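Local coordinates for peptidoglycan synthetase penicillin-binding protein 3 (PDB 4YE5) that probably binds penicillin and probably cross-links peptidoglycan as a membrane-bound transpeptidase, at residues Arg49-Gly54 with Tyr116-Lys121; Asn178-Gly183 with Ser213-Thr218; Ile519-Lys524 with Leu533-Val538. All coordinates share one frame; numbering follows the deposited sequence.

Interaction 1. Residues Arg49-Gly54 with Tyr116-Lys121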
ATOM      1  N   ARG A  49       2.654  26.934   3.967  1.00 29.44           N
ATOM      2  CA  ARG A  49       3.460  28.154   3.930  1.00 31.94           C
ATOM      3  C   ARG A  49       3.395  28.696   2.503  1.00 33.07           C
ATOM      4  O   ARG A  49       2.964  27.985   1.584  1.00 31.34           O
ATOM      5  CB  ARG A  49       4.921  27.872   4.297  1.00 31.84           C
ATOM      6  CG  ARG A  49       5.110  27.081   5.578  1.00 44.29           C
ATOM      7  CD  ARG A  49       4.627  27.839   6.807  1.00 54.01           C
ATOM      8  NE  ARG A  49       5.582  28.863   7.215  1.00 59.49           N
ATOM      9  CZ  ARG A  49       5.778  29.241   8.473  1.00 62.05           C
ATOM     10  NH1 ARG A  49       5.074  28.680   9.452  1.00 61.06           N
ATOM     11  NH2 ARG A  49       6.678  30.178   8.751  1.00 61.11           N
ATOM     12  N   TYR A  50       3.835  29.938   2.312  1.00 31.52           N
ATOM     13  CA  TYR A  50       3.683  30.604   1.020  1.00 24.28           C
ATOM     14  C   TYR A  50       4.927  31.347   0.584  1.00 28.09           C
ATOM     15  O   TYR A  50       5.681  31.870   1.405  1.00 36.37           O
ATOM     16  CB  TYR A  50       2.509  31.582   1.072  1.00 27.92           C
ATOM     17  CG  TYR A  50       1.189  30.902   1.286  1.00 27.82           C
ATOM     18  CD1 TYR A  50       0.475  30.398   0.211  1.00 26.85           C
ATOM     19  CD2 TYR A  50       0.656  30.752   2.558  1.00 29.28           C
ATOM     20  CE1 TYR A  50      -0.730  29.763   0.388  1.00 28.46           C
ATOM     21  CE2 TYR A  50      -0.570  30.109   2.748  1.00 28.78           C
ATOM     22  CZ  TYR A  50      -1.256  29.619   1.652  1.00 31.05           C
ATOM     23  OH  TYR A  50      -2.481  28.982   1.800  1.00 30.21           O
ATOM     24  N   THR A  51       5.151  31.394  -0.722  1.00 26.01           N
ATOM     25  CA  THR A  51       6.104  32.358  -1.249  1.00 26.89           C
ATOM     26  C   THR A  51       5.308  33.544  -1.789  1.00 27.86           C
ATOM     27  O   THR A  51       4.349  33.359  -2.550  1.00 27.88           O
ATOM     28  CB  THR A  51       6.989  31.745  -2.351  1.00 30.45           C
ATOM     29  OG1 THR A  51       7.664  30.591  -1.828  1.00 40.83           O
ATOM     30  CG2 THR A  51       8.031  32.742  -2.796  1.00 28.20           C
ATOM     31  N   ILE A  52       5.674  34.752  -1.374  1.00 28.40           N
ATOM     32  CA  ILE A  52       4.981  35.952  -1.841  1.00 28.69           C
ATOM     33  C   ILE A  52       5.697  36.489  -3.072  1.00 31.61           C
ATOM     34  O   ILE A  52       6.899  36.780  -3.030  1.00 30.14           O
ATOM     35  CB  ILE A  52       4.900  37.037  -0.748  1.00 30.79           C
ATOM     36  CG1 ILE A  52       4.141  36.506   0.478  1.00 28.62           C
ATOM     37  CG2 ILE A  52       4.228  38.326  -1.291  1.00 25.21           C
ATOM     38  CD1 ILE A  52       2.766  35.918   0.142  1.00 28.30           C
ATOM     39  N   ILE A  53       4.950  36.595  -4.168  1.00 25.86           N
ATOM     40  CA  ILE A  53       5.496  36.990  -5.462  1.00 23.95           C
ATOM     41  C   ILE A  53       4.978  38.360  -5.871  1.00 26.50           C
ATOM     42  O   ILE A  53       3.793  38.648  -5.719  1.00 23.33           O
ATOM     43  CB  ILE A  53       5.081  35.972  -6.564  1.00 26.17           C
ATOM     44  CG1 ILE A  53       5.529  34.545  -6.198  1.00 33.79           C
ATOM     45  CG2 ILE A  53       5.628  36.393  -7.935  1.00 33.49           C
ATOM     46  CD1 ILE A  53       7.044  34.388  -6.012  1.00 37.50           C
ATOM     47  N   GLY A  54       5.861  39.203  -6.397  1.00 27.05           N
ATOM     48  CA  GLY A  54       5.442  40.448  -7.020  1.00 30.20           C
ATOM     49  C   GLY A  54       5.591  40.422  -8.538  1.00 33.05           C
ATOM     50  O   GLY A  54       6.426  39.695  -9.088  1.00 30.18           O
ATOM     51  N   TYR A 116       7.802  38.992 -12.852  1.00 34.90           N
ATOM     52  CA  TYR A 116       8.024  38.048 -11.763  1.00 33.09           C
ATOM     53  C   TYR A 116       9.210  38.422 -10.871  1.00 39.90           C
ATOM     54  O   TYR A 116      10.298  38.724 -11.363  1.00 45.06           O
ATOM     55  CB  TYR A 116       8.240  36.655 -12.342  1.00 32.27           C
ATOM     56  CG  TYR A 116       8.485  35.585 -11.304  1.00 34.49           C
ATOM     57  CD1 TYR A 116       9.773  35.302 -10.855  1.00 38.00           C
ATOM     58  CD2 TYR A 116       7.438  34.853 -10.788  1.00 37.82           C
ATOM     59  CE1 TYR A 116      10.003  34.320  -9.909  1.00 39.19           C
ATOM     60  CE2 TYR A 116       7.658  33.859  -9.837  1.00 45.26           C
ATOM     61  CZ  TYR A 116       8.940  33.606  -9.404  1.00 43.89           C
ATOM     62  OH  TYR A 116       9.157  32.627  -8.464  1.00 47.67           O
ATOM     63  N   VAL A 117       8.990  38.395  -9.558  1.00 37.12           N
ATOM     64  CA  VAL A 117      10.065  38.585  -8.579  1.00 35.72           C
ATOM     65  C   VAL A 117       9.626  38.003  -7.233  1.00 36.80           C
ATOM     66  O   VAL A 117       8.490  38.194  -6.812  1.00 33.00           O
ATOM     67  CB  VAL A 117      10.518  40.081  -8.454  1.00 35.64           C
ATOM     68  CG1 VAL A 117       9.460  40.955  -7.767  1.00 32.94           C
ATOM     69  CG2 VAL A 117      11.841  40.186  -7.703  1.00 36.48           C
ATOM     70  N   VAL A 118      10.505  37.249  -6.579  1.00 36.28           N
ATOM     71  CA  VAL A 118      10.213  36.770  -5.232  1.00 38.51           C
ATOM     72  C   VAL A 118      10.389  37.919  -4.257  1.00 36.54           C
ATOM     73  O   VAL A 118      11.411  38.605  -4.284  1.00 36.47           O
ATOM     74  CB  VAL A 118      11.136  35.612  -4.798  1.00 33.56           C
ATOM     75  CG1 VAL A 118      10.872  35.258  -3.338  1.00 35.20           C
ATOM     76  CG2 VAL A 118      10.919  34.413  -5.681  1.00 32.55           C
ATOM     77  N   LEU A 119       9.391  38.147  -3.408  1.00 34.44           N
ATOM     78  CA  LEU A 119       9.474  39.225  -2.427  1.00 31.57           C
ATOM     79  C   LEU A 119       9.817  38.665  -1.059  1.00 34.43           C
ATOM     80  O   LEU A 119      10.564  39.281  -0.295  1.00 34.55           O
ATOM     81  CB  LEU A 119       8.162  40.004  -2.352  1.00 31.67           C
ATOM     82  CG  LEU A 119       7.745  40.706  -3.643  1.00 35.51           C
ATOM     83  CD1 LEU A 119       6.336  41.278  -3.485  1.00 34.78           C
ATOM     84  CD2 LEU A 119       8.751  41.794  -4.007  1.00 35.96           C
ATOM     85  N   LYS A 120       9.250  37.505  -0.743  1.00 33.32           N
ATOM     86  CA  LYS A 120       9.545  36.831   0.517  1.00 35.08           C
ATOM     87  C   LYS A 120       9.141  35.368   0.473  1.00 35.89           C
ATOM     88  O   LYS A 120       8.065  35.027  -0.033  1.00 31.23           O
ATOM     89  CB  LYS A 120       8.856  37.525   1.691  1.00 35.80           C
ATOM     90  CG  LYS A 120       9.410  37.092   3.037  1.00 35.72           C
ATOM     91  CD  LYS A 120       8.813  37.876   4.180  1.00 36.04           C
ATOM     92  CE  LYS A 120       9.398  37.393   5.506  1.00 42.65           C
ATOM     93  NZ  LYS A 120       8.854  38.152   6.663  1.00 44.20           N
ATOM     94  N   LYS A 121      10.011  34.513   1.007  1.00 37.31           N
ATOM     95  CA  LYS A 121       9.769  33.076   1.065  1.00 36.43           C
ATOM     96  C   LYS A 121       9.232  32.698   2.435  1.00 34.75           C
ATOM     97  O   LYS A 121       9.433  33.438   3.402  1.00 38.09           O
ATOM     98  CB  LYS A 121      11.079  32.308   0.843  1.00 43.36           C
ATOM     99  CG  LYS A 121      11.764  32.587  -0.480  1.00 49.61           C
ATOM    100  CD  LYS A 121      12.983  31.697  -0.659  1.00 55.14           C
ATOM    101  CE  LYS A 121      13.798  32.111  -1.872  1.00 61.66           C
ATOM    102  NZ  LYS A 121      14.984  31.221  -2.049  1.00 70.25           N
TER
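Ile52, Ile53 and Gly54 pair antiparallel with residues 117-120, the short strand axes coming within 4.6 Å at 130° between their N-to-C directions. Ile52 with Lys120 is a hydrogen-bonded pair, Ile53 with Val118 a non-hydrogen-bonded one, and Gly54 with Val117 again hydrogen-bonded, leaving Leu119 as the extra residue. Ile52 N donates to Lys120 O at 2.8 Å. In return Ile52 O takes two N-H groups, Leu119 N at 2.9 Å and, weakly, Lys120 N at 3.4 Å. Past this irregularity Gly54 N reaches Val117 O at 2.8 Å, whereas the bond from Val117 N back to Gly54 O is weak, bent to 128° at the hydrogen. Ile53 meets the Tyr116 side chain obliquely with two methyls: CG2 is 3.7 Å from Tyr116 CD2, and CD1 is 3.7 Å from Tyr116 OH. Tyr116 CG stands anti to the backbone N (chi1 180°), which starts the side chain toward Ile53. Ile53 CD1 also touches Val118 CG2, while Val118 CG1 meets Thr51 CG2. On the other face Leu119 CD1 lies over the backbone of Gly54, 3.6 Å from Gly54 N, where a CB on Gly54 would collide with it. Lys120 extends away to give its NZ to Leu99 O, and Ile52 also packs on Val140 of strand 140-144. Two residues, Leu119 and Lys120, thus face the single Ile52: a classic beta bulge on an outer strand of the three-stranded antiparallel sheet in the dimerisation-domain part of the protein.

Interaction 2. Residues Asn178-Gly183 with Ser213-Thr218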
ATOM      1  N   ASN A 178      -3.469  10.094  -5.549  1.00 25.43           N
ATOM      2  CA  ASN A 178      -3.099  11.464  -5.899  1.00 30.57           C
ATOM      3  C   ASN A 178      -4.297  12.339  -6.247  1.00 30.50           C
ATOM      4  O   ASN A 178      -4.366  13.488  -5.823  1.00 28.77           O
ATOM      5  CB  ASN A 178      -2.067  11.484  -7.032  1.00 21.74           C
ATOM      6  CG  ASN A 178      -1.406  12.857  -7.202  1.00 31.48           C
ATOM      7  OD1 ASN A 178      -0.821  13.403  -6.265  1.00 28.45           O
ATOM      8  ND2 ASN A 178      -1.491  13.409  -8.409  1.00 31.84           N
ATOM      9  N   LYS A 179      -5.236  11.793  -7.011  1.00 27.96           N
ATOM     10  CA  LYS A 179      -6.393  12.568  -7.448  1.00 35.91           C
ATOM     11  C   LYS A 179      -7.157  13.075  -6.233  1.00 37.83           C
ATOM     12  O   LYS A 179      -7.389  14.281  -6.093  1.00 28.98           O
ATOM     13  CB  LYS A 179      -7.304  11.740  -8.359  1.00 33.17           C
ATOM     14  CG  LYS A 179      -8.400  12.564  -9.067  1.00 38.11           C
ATOM     15  CD  LYS A 179      -9.040  11.735 -10.188  1.00 43.31           C
ATOM     16  CE  LYS A 179     -10.379  12.304 -10.648  1.00 51.41           C
ATOM     17  NZ  LYS A 179     -10.249  13.671 -11.218  1.00 57.86           N
ATOM     18  N   THR A 180      -7.503  12.147  -5.346  1.00 30.15           N
ATOM     19  CA  THR A 180      -8.181  12.450  -4.092  1.00 30.77           C
ATOM     20  C   THR A 180      -7.392  13.433  -3.231  1.00 32.24           C
ATOM     21  O   THR A 180      -7.950  14.418  -2.734  1.00 31.40           O
ATOM     22  CB  THR A 180      -8.431  11.138  -3.280  1.00 41.01           C
ATOM     23  OG1 THR A 180      -9.274  10.269  -4.037  1.00 45.97           O
ATOM     24  CG2 THR A 180      -9.109  11.424  -1.967  1.00 44.26           C
ATOM     25  N   LEU A 181      -6.098  13.165  -3.046  1.00 24.16           N
ATOM     26  CA  LEU A 181      -5.245  14.024  -2.203  1.00 20.97           C
ATOM     27  C   LEU A 181      -4.967  15.439  -2.768  1.00 23.38           C
ATOM     28  O   LEU A 181      -4.729  16.377  -2.012  1.00 28.88           O
ATOM     29  CB  LEU A 181      -3.909  13.324  -1.923  1.00 22.49           C
ATOM     30  CG  LEU A 181      -3.972  12.024  -1.097  1.00 24.22           C
ATOM     31  CD1 LEU A 181      -2.654  11.235  -1.215  1.00 23.87           C
ATOM     32  CD2 LEU A 181      -4.292  12.366   0.367  1.00 19.88           C
ATOM     33  N   THR A 182      -4.946  15.574  -4.088  1.00 24.59           N
ATOM     34  CA  THR A 182      -4.552  16.842  -4.717  1.00 31.99           C
ATOM     35  C   THR A 182      -5.628  17.928  -4.616  1.00 31.27           C
ATOM     36  O   THR A 182      -5.320  19.096  -4.379  1.00 33.25           O
ATOM     37  CB  THR A 182      -4.158  16.643  -6.200  1.00 33.57           C
ATOM     38  OG1 THR A 182      -2.935  15.911  -6.259  1.00 32.89           O
ATOM     39  CG2 THR A 182      -3.953  17.999  -6.920  1.00 35.25           C
ATOM     40  N   GLY A 183      -6.885  17.537  -4.781  1.00 30.36           N
ATOM     41  CA  GLY A 183      -7.973  18.505  -4.834  1.00 31.69           C
ATOM     42  C   GLY A 183      -7.987  19.209  -6.181  1.00 35.71           C
ATOM     43  O   GLY A 183      -7.477  18.678  -7.173  1.00 29.64           O
ATOM     44  N   SER A 213      -8.852  15.900  -0.345  1.00 27.07           N
ATOM     45  CA  SER A 213      -9.507  15.146   0.712  1.00 31.80           C
ATOM     46  C   SER A 213      -8.468  14.312   1.470  1.00 31.74           C
ATOM     47  O   SER A 213      -7.368  14.097   0.971  1.00 26.02           O
ATOM     48  CB  SER A 213     -10.597  14.253   0.124  1.00 26.47           C
ATOM     49  OG  SER A 213     -11.714  15.031  -0.272  1.00 31.80           O
ATOM     50  N   ASP A 214      -8.802  13.876   2.679  1.00 30.38           N
ATOM     51  CA  ASP A 214      -7.890  13.045   3.463  1.00 27.18           C
ATOM     52  C   ASP A 214      -8.185  11.569   3.217  1.00 28.49           C
ATOM     53  O   ASP A 214      -9.327  11.188   2.980  1.00 28.46           O
ATOM     54  CB  ASP A 214      -8.013  13.340   4.953  1.00 26.68           C
ATOM     55  CG  ASP A 214      -7.814  14.823   5.278  1.00 33.44           C
ATOM     56  OD1 ASP A 214      -6.912  15.472   4.698  1.00 28.58           O
ATOM     57  OD2 ASP A 214      -8.560  15.325   6.134  1.00 39.30           O
ATOM     58  N   VAL A 215      -7.144  10.749   3.296  1.00 23.75           N
ATOM     59  CA  VAL A 215      -7.249   9.328   3.015  1.00 21.83           C
ATOM     60  C   VAL A 215      -6.897   8.545   4.274  1.00 22.47           C
ATOM     61  O   VAL A 215      -5.835   8.758   4.878  1.00 21.87           O
ATOM     62  CB  VAL A 215      -6.280   8.933   1.873  1.00 26.45           C
ATOM     63  CG1 VAL A 215      -6.151   7.419   1.772  1.00 24.33           C
ATOM     64  CG2 VAL A 215      -6.746   9.528   0.546  1.00 23.35           C
ATOM     65  N   THR A 216      -7.791   7.651   4.676  1.00 21.61           N
ATOM     66  CA  THR A 216      -7.551   6.754   5.808  1.00 20.98           C
ATOM     67  C   THR A 216      -7.249   5.339   5.312  1.00 22.92           C
ATOM     68  O   THR A 216      -8.043   4.764   4.559  1.00 20.43           O
ATOM     69  CB  THR A 216      -8.793   6.724   6.730  1.00 25.40           C
ATOM     70  OG1 THR A 216      -8.977   8.018   7.326  1.00 26.89           O
ATOM     71  CG2 THR A 216      -8.638   5.681   7.831  1.00 23.35           C
ATOM     72  N   LEU A 217      -6.105   4.789   5.730  1.00 20.03           N
ATOM     73  CA  LEU A 217      -5.671   3.447   5.319  1.00 18.47           C
ATOM     74  C   LEU A 217      -6.284   2.403   6.240  1.00 22.67           C
ATOM     75  O   LEU A 217      -6.688   2.729   7.349  1.00 19.06           O
ATOM     76  CB  LEU A 217      -4.131   3.331   5.414  1.00 17.87           C
ATOM     77  CG  LEU A 217      -3.318   4.425   4.701  1.00 19.19           C
ATOM     78  CD1 LEU A 217      -1.798   4.068   4.773  1.00 17.37           C
ATOM     79  CD2 LEU A 217      -3.803   4.498   3.266  1.00 18.15           C
ATOM     80  N   THR A 218      -6.340   1.153   5.788  1.00 20.61           N
ATOM     81  CA  THR A 218      -6.654   0.047   6.686  1.00 20.31           C
ATOM     82  C   THR A 218      -5.432  -0.333   7.545  1.00 20.27           C
ATOM     83  O   THR A 218      -5.567  -1.056   8.535  1.00 20.06           O
ATOM     84  CB  THR A 218      -7.073  -1.191   5.902  1.00 18.26           C
ATOM     85  OG1 THR A 218      -6.000  -1.568   5.035  1.00 17.77           O
ATOM     86  CG2 THR A 218      -8.361  -0.909   5.063  1.00 19.05           C
TER
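Ser213 meets the helix 178-182 through its backbone N, which donates to Thr180 O at 3.0 Å with an angle of 155° at the hydrogen. The donor is tilted 27° from the plane of that carbonyl; the bond ties the start of 213-218 to the helix backbone. The CB of Ser213 rests 3.8 Å from Thr180 CG2, and its carbonyl oxygen is approached by the Leu181 methyl CD2, at 3.6 Å from Ser213 O. Next in sequence, Asp214 turns its CB away from the helix, and its OD1 accepts a hydrogen bond from Lys34 N. With Asp214 the chain enters strand 214-217, which runs through a mixed sheet beside two neighbours far apart in sequence: parallel to strand 35-36 and antiparallel to strand 430-434. The helix therefore packs on a face of a sheet built from both the N-terminal part of the protein and the segment 430-434, which comes from the transpeptidase part of the sequence. Val215 is the main apolar partner. Its CB points toward the helix, and CG2, anti to the carbonyl carbon, fits against two residues in succession: Leu181 CD2 at 3.8 Å from Val215 CG2, and Thr180 CG2 at 3.9 Å from the same methyl. Both side chains cross that of Val215 at about a right angle. Thr180 presents its methyl here because CG2 is anti to its own backbone N, with OG1 beside that nitrogen. Beyond Val215 the strand runs on away from the helix, while Leu181, besides touching Val215, also packs on Ile35 of the parallel strand.

Interaction 3. Residues Ile519-Lys524 with Leu533-Val538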
ATOM      1  N   ILE A 519      -1.422 -14.306   8.159  1.00 11.80           N
ATOM      2  CA  ILE A 519      -0.112 -13.699   8.286  1.00 12.22           C
ATOM      3  C   ILE A 519       0.779 -14.476   7.369  1.00 13.51           C
ATOM      4  O   ILE A 519       0.927 -15.688   7.519  1.00 12.63           O
ATOM      5  CB  ILE A 519       0.458 -13.905   9.704  1.00 16.61           C
ATOM      6  CG1 ILE A 519      -0.486 -13.317  10.773  1.00 15.03           C
ATOM      7  CG2 ILE A 519       1.844 -13.251   9.824  1.00  9.92           C
ATOM      8  CD1 ILE A 519      -0.207 -13.916  12.161  1.00 16.53           C
ATOM      9  N   THR A 520       1.393 -13.788   6.426  1.00 11.05           N
ATOM     10  CA  THR A 520       2.284 -14.472   5.513  1.00 12.05           C
ATOM     11  C   THR A 520       3.662 -13.839   5.582  1.00 14.83           C
ATOM     12  O   THR A 520       3.783 -12.618   5.615  1.00 13.79           O
ATOM     13  CB  THR A 520       1.753 -14.385   4.074  1.00 12.57           C
ATOM     14  OG1 THR A 520       0.441 -14.964   4.013  1.00 13.64           O
ATOM     15  CG2 THR A 520       2.679 -15.141   3.114  1.00  9.90           C
ATOM     16  N   VAL A 521       4.699 -14.668   5.599  1.00 12.66           N
ATOM     17  CA  VAL A 521       6.078 -14.190   5.624  1.00 11.70           C
ATOM     18  C   VAL A 521       6.873 -14.873   4.508  1.00 14.30           C
ATOM     19  O   VAL A 521       6.712 -16.073   4.278  1.00 14.36           O
ATOM     20  CB  VAL A 521       6.746 -14.461   6.991  1.00 12.38           C
ATOM     21  CG1 VAL A 521       8.287 -14.190   6.929  1.00  9.97           C
ATOM     22  CG2 VAL A 521       6.118 -13.580   8.069  1.00  9.49           C
ATOM     23  N   VAL A 522       7.699 -14.104   3.804  1.00 13.52           N
ATOM     24  CA  VAL A 522       8.609 -14.647   2.793  1.00 12.92           C
ATOM     25  C   VAL A 522      10.007 -14.112   3.053  1.00 17.39           C
ATOM     26  O   VAL A 522      10.188 -12.897   3.143  1.00 13.12           O
ATOM     27  CB  VAL A 522       8.167 -14.229   1.361  1.00 11.59           C
ATOM     28  CG1 VAL A 522       9.049 -14.898   0.326  1.00 10.66           C
ATOM     29  CG2 VAL A 522       6.679 -14.589   1.137  1.00 13.01           C
ATOM     30  N   LEU A 523      10.990 -15.005   3.177  1.00 10.68           N
ATOM     31  CA  LEU A 523      12.385 -14.612   3.418  1.00 16.37           C
ATOM     32  C   LEU A 523      13.258 -15.192   2.330  1.00 22.16           C
ATOM     33  O   LEU A 523      13.095 -16.356   1.959  1.00 16.32           O
ATOM     34  CB  LEU A 523      12.887 -15.167   4.776  1.00 11.33           C
ATOM     35  CG  LEU A 523      12.008 -14.880   5.997  1.00 10.95           C
ATOM     36  CD1 LEU A 523      12.586 -15.626   7.216  1.00 11.29           C
ATOM     37  CD2 LEU A 523      11.932 -13.374   6.292  1.00 11.23           C
ATOM     38  N   LYS A 524      14.193 -14.394   1.829  1.00 13.62           N
ATOM     39  CA  LYS A 524      15.134 -14.870   0.821  1.00 13.13           C
ATOM     40  C   LYS A 524      16.443 -15.295   1.458  1.00 17.01           C
ATOM     41  O   LYS A 524      17.045 -14.535   2.207  1.00 14.04           O
ATOM     42  CB  LYS A 524      15.403 -13.812  -0.253  1.00 13.51           C
ATOM     43  CG  LYS A 524      16.367 -14.327  -1.363  1.00 14.65           C
ATOM     44  CD  LYS A 524      16.468 -13.348  -2.551  1.00 17.18           C
ATOM     45  CE  LYS A 524      17.561 -13.831  -3.533  1.00 20.85           C
ATOM     46  NZ  LYS A 524      17.482 -13.142  -4.875  1.00 22.47           N
ATOM     47  N   LEU A 533      12.827 -23.403   6.722  1.00 17.86           N
ATOM     48  CA  LEU A 533      11.578 -23.226   7.482  1.00 15.66           C
ATOM     49  C   LEU A 533      11.579 -21.971   8.369  1.00 14.33           C
ATOM     50  O   LEU A 533      10.696 -21.774   9.202  1.00 15.78           O
ATOM     51  CB  LEU A 533      11.308 -24.476   8.335  1.00 18.72           C
ATOM     52  CG  LEU A 533      10.789 -25.626   7.460  1.00 25.38           C
ATOM     53  CD1 LEU A 533      11.092 -26.957   8.083  1.00 32.72           C
ATOM     54  CD2 LEU A 533       9.277 -25.467   7.220  1.00 25.12           C
ATOM     55  N   THR A 534      12.574 -21.121   8.177  1.00 14.70           N
ATOM     56  CA  THR A 534      12.736 -19.928   9.001  1.00 17.10           C
ATOM     57  C   THR A 534      11.504 -19.003   8.968  1.00 16.57           C
ATOM     58  O   THR A 534      11.200 -18.342   9.955  1.00 16.68           O
ATOM     59  CB  THR A 534      14.012 -19.155   8.594  1.00 13.91           C
ATOM     60  OG1 THR A 534      15.145 -20.030   8.710  1.00 17.64           O
ATOM     61  CG2 THR A 534      14.249 -17.963   9.517  1.00 12.91           C
ATOM     62  N   ALA A 535      10.789 -18.958   7.850  1.00 12.53           N
ATOM     63  CA  ALA A 535       9.616 -18.077   7.802  1.00 17.10           C
ATOM     64  C   ALA A 535       8.537 -18.455   8.829  1.00 16.41           C
ATOM     65  O   ALA A 535       7.788 -17.596   9.277  1.00 11.92           O
ATOM     66  CB  ALA A 535       9.026 -17.985   6.385  1.00 10.48           C
ATOM     67  N   GLY A 536       8.476 -19.728   9.217  1.00 11.21           N
ATOM     68  CA  GLY A 536       7.513 -20.178  10.225  1.00 17.91           C
ATOM     69  C   GLY A 536       7.547 -19.455  11.573  1.00 16.35           C
ATOM     70  O   GLY A 536       6.561 -18.855  11.977  1.00 13.72           O
ATOM     71  N   PRO A 537       8.681 -19.519  12.289  1.00 14.58           N
ATOM     72  CA  PRO A 537       8.777 -18.837  13.595  1.00 17.26           C
ATOM     73  C   PRO A 537       8.545 -17.328  13.450  1.00 14.73           C
ATOM     74  O   PRO A 537       8.034 -16.700  14.360  1.00 19.34           O
ATOM     75  CB  PRO A 537      10.229 -19.095  14.010  1.00 18.58           C
ATOM     76  CG  PRO A 537      10.574 -20.440  13.323  1.00 20.38           C
ATOM     77  CD  PRO A 537       9.876 -20.326  11.985  1.00 14.13           C
ATOM     78  N   VAL A 538       8.918 -16.761  12.309  1.00 16.30           N
ATOM     79  CA  VAL A 538       8.681 -15.335  12.067  1.00 18.43           C
ATOM     80  C   VAL A 538       7.176 -15.042  12.019  1.00 17.27           C
ATOM     81  O   VAL A 538       6.737 -14.073  12.611  1.00 18.69           O
ATOM     82  CB  VAL A 538       9.442 -14.822  10.808  1.00 14.66           C
ATOM     83  CG1 VAL A 538       9.253 -13.279  10.609  1.00 10.65           C
ATOM     84  CG2 VAL A 538      10.937 -15.169  10.934  1.00 16.52           C
TER
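Val521 and Leu523, two residues apart on the strand, carry the contact with Thr534, Ala535 and Val538, around the N-terminal part of helix 535-549. No hydrogen bond joins the two segments; the contact is one of methyl groups and buried side chains. At the beginning of the segment, Ile519 meets the helix further along, at Ile542 and Leu546. Thr520 points its CB away from the helix. Val521 faces the first turn. Its CG1, anti to the backbone N (chi1 170°), lies 3.9 Å from Ala535 CB and equally 3.9 Å from Val538 CG1, reaching both residues with one methyl. Val521 CG2 also touches Val538 CG1, at 4.0 Å, and the two valines cross at about a right angle. The backbone takes part too, with Ala535 CB packed 3.7 Å from Val521 O. Val522, like Thr520, turns its CB away from the helix, so that it is the residues on either side of it that make the contact. Leu523 then sends CD1 to Thr534 and Ala535: it is 3.7 Å from Thr534 CG2, the side chains again crossing at about a right angle, and 3.8 Å from Ala535 N, whose hydrogen bond goes to Ser504 OG. The same CD1 is 4.1 Å from Val538 CG2. Thr534 OG1 is hydrogen-bonded to Gly531 O, while its CG2 meets Leu523. Strand 517-524 is the middle one of a five-stranded antiparallel sheet, and a C-terminal helix packed against its face is characteristic of the penicillin-binding transpeptidase domain, the fold shared with serine beta-lactamases.

The three contacts follow one another along an elongated chain and none touches another. Interaction 1 lies in the dimerisation-domain part of the protein, about 28 Å between centres from interaction 2, with nearest atoms about 12 Å apart. Interaction 2 sits nearest the middle of the chain, about 33 Å between centres from interaction 3 and about 13 Å at the nearest atoms. Interactions 1 and 3 lie on opposite sides of the chain's centre, their own centres about 53 Å apart. Interaction 3 belongs to the transpeptidase domain, whose probable active site carries an SxxK pattern, Ser287 and Lys290, with Lys486 on strand 484-492 of the sheet that interaction 3 backs.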